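Local coordinates for uncharacterized protein (PDB 6TCB) that is of unknown function but binds calcium, at residues 21-25 and 90-94. Sequence-based numbering, arbitrary orientation.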
loop_
_atom_site.group_PDB
_atom_site.type_symbol
_atom_site.label_atom_id
_atom_site.label_comp_id
_atom_site.label_asym_id
_atom_site.label_seq_id
_atom_site.Cartn_x
_atom_site.Cartn_y
_atom_site.Cartn_z
ATOM N N ARG A 21 -0.584 -5.301 17.778
ATOM C CA ARG A 21 0.277 -4.688 16.761
ATOM C C ARG A 21 0.562 -5.643 15.606
ATOM O O ARG A 21 1.644 -5.640 15.011
ATOM C CB ARG A 21 1.554 -4.114 17.370
ATOM C CG ARG A 21 1.300 -3.080 18.453
ATOM C CD ARG A 21 0.529 -1.878 17.923
ATOM N NE ARG A 21 0.404 -0.832 18.939
ATOM C CZ ARG A 21 -0.625 -0.708 19.776
ATOM N NH1 ARG A 21 -1.642 -1.560 19.731
ATOM N NH2 ARG A 21 -0.638 0.277 20.663
ATOM N N LEU A 22 -0.448 -6.448 15.258
ATOM C CA LEU A 22 -0.344 -7.343 14.121
ATOM C C LEU A 22 -1.032 -6.738 12.906
ATOM O O LEU A 22 -2.047 -6.043 13.039
ATOM C CB LEU A 22 -1.012 -8.685 14.421
ATOM C CG LEU A 22 -0.287 -9.543 15.452
ATOM C CD1 LEU A 22 -1.106 -10.793 15.729
ATOM C CD2 LEU A 22 1.114 -9.873 14.976
ATOM N N PRO A 23 -0.536 -7.021 11.706
ATOM C CA PRO A 23 -1.221 -6.557 10.496
ATOM C C PRO A 23 -2.491 -7.358 10.242
ATOM O O PRO A 23 -2.639 -8.499 10.691
ATOM C CB PRO A 23 -0.186 -6.799 9.396
ATOM C CG PRO A 23 0.581 -7.988 9.891
ATOM C CD PRO A 23 0.631 -7.872 11.394
ATOM N N TYR A 24 -3.414 -6.740 9.497
ATOM C CA TYR A 24 -4.670 -7.367 9.080
ATOM C C TYR A 24 -4.627 -7.619 7.576
ATOM O O TYR A 24 -4.844 -6.705 6.768
ATOM C CB TYR A 24 -5.866 -6.497 9.437
ATOM C CG TYR A 24 -7.225 -7.068 9.085
ATOM C CD1 TYR A 24 -7.469 -8.438 9.080
ATOM C CD2 TYR A 24 -8.287 -6.222 8.770
ATOM C CE1 TYR A 24 -8.728 -8.936 8.777
ATOM C CE2 TYR A 24 -9.554 -6.713 8.482
ATOM C CZ TYR A 24 -9.762 -8.072 8.489
ATOM O OH TYR A 24 -11.006 -8.568 8.199
ATOM N N TRP A 25 -4.337 -8.866 7.206
ATOM C CA TRP A 25 -4.380 -9.289 5.812
ATOM C C TRP A 25 -5.835 -9.526 5.446
ATOM O O TRP A 25 -6.501 -10.377 6.050
ATOM C CB TRP A 25 -3.567 -10.571 5.634
ATOM C CG TRP A 25 -2.122 -10.431 6.024
ATOM C CD1 TRP A 25 -1.581 -10.710 7.232
ATOM C CD2 TRP A 25 -1.025 -10.016 5.186
ATOM N NE1 TRP A 25 -0.241 -10.475 7.218
ATOM C CE2 TRP A 25 0.134 -10.050 5.973
ATOM C CE3 TRP A 25 -0.922 -9.600 3.854
ATOM C CZ2 TRP A 25 1.387 -9.692 5.481
ATOM C CZ3 TRP A 25 0.320 -9.241 3.363
ATOM C CH2 TRP A 25 1.460 -9.288 4.174
ATOM N N LEU A 90 -1.771 -18.938 6.064
ATOM C CA LEU A 90 -0.581 -18.195 5.685
ATOM C C LEU A 90 -0.064 -17.384 6.865
ATOM O O LEU A 90 -0.843 -16.971 7.729
ATOM C CB LEU A 90 -0.887 -17.242 4.538
ATOM C CG LEU A 90 -1.405 -17.894 3.262
ATOM C CD1 LEU A 90 -1.757 -16.803 2.259
ATOM C CD2 LEU A 90 -0.420 -18.869 2.650
ATOM N N PRO A 91 1.241 -17.139 6.914
ATOM C CA PRO A 91 1.805 -16.380 8.034
ATOM C C PRO A 91 1.235 -14.974 8.109
ATOM O O PRO A 91 1.011 -14.311 7.090
ATOM C CB PRO A 91 3.308 -16.343 7.731
ATOM C CG PRO A 91 3.530 -17.418 6.739
ATOM C CD PRO A 91 2.271 -17.629 5.983
ATOM N N VAL A 92 1.013 -14.532 9.336
ATOM C CA VAL A 92 0.542 -13.177 9.614
ATOM C C VAL A 92 1.712 -12.214 9.745
ATOM O O VAL A 92 1.686 -11.110 9.194
ATOM C CB VAL A 92 -0.347 -13.178 10.872
ATOM C CG1 VAL A 92 -0.657 -11.754 11.296
ATOM C CG2 VAL A 92 -1.630 -13.949 10.609
ATOM N N LEU A 93 2.760 -12.611 10.459
ATOM C CA LEU A 93 3.944 -11.773 10.625
ATOM C C LEU A 93 5.090 -12.699 10.986
ATOM O O LEU A 93 5.020 -13.379 12.013
ATOM C CB LEU A 93 3.711 -10.744 11.722
ATOM C CG LEU A 93 4.787 -9.674 11.892
ATOM C CD1 LEU A 93 4.852 -8.793 10.662
ATOM C CD2 LEU A 93 4.518 -8.851 13.149
ATOM N N LEU A 94 6.124 -12.743 10.156
ATOM C CA LEU A 94 7.233 -13.652 10.408
ATOM C C LEU A 94 7.919 -13.374 11.739
ATOM O O LEU A 94 7.919 -12.245 12.232
ATOM C CB LEU A 94 8.255 -13.564 9.286
ATOM C CG LEU A 94 7.752 -14.096 7.944
ATOM C CD1 LEU A 94 8.845 -13.896 6.915
ATOM C CD2 LEU A 94 7.334 -15.555 8.019
ATOM O OXT LEU A 94 8.482 -14.292 12.338
#
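The indole N-H of W25 meets the backbone carbonyl of V92, and this one polar link, flanked by apolar contacts, shows how a C-terminal tail without regular structure can be pinned to a short edge strand. NE1 of W25 lies 2.8 Å from O of V92 in a nearly straight bond (167°); the oxygen sits at the indole edge, in the ring plane, and offers a lone pair within its carbonyl plane. With CG of W25 anti to its own carbonyl carbon (chi1 -59°), the indole is carried across to the tail. The P23 ring reaches the same oxygen through CG, 3.4 Å from V92 O, while its CD lies 4.1 Å from CG1 of V92, the branch anti to the backbone N. Beyond the ring of P23 the two leucines cross at a slant, CD2 of L22 reaching CD2 of L93 at 4.0 Å. R77 adds a second clasp from helix 67-82, bonding to O of P91 and making a cation-pi contact with W25. The tail thus spans from this helix to strand 24-25 and the loop leading into it; P23, in that loop, and W25 both pack on the antiparallel strand 57-62, and L22 leans on L17 of helix 3-18.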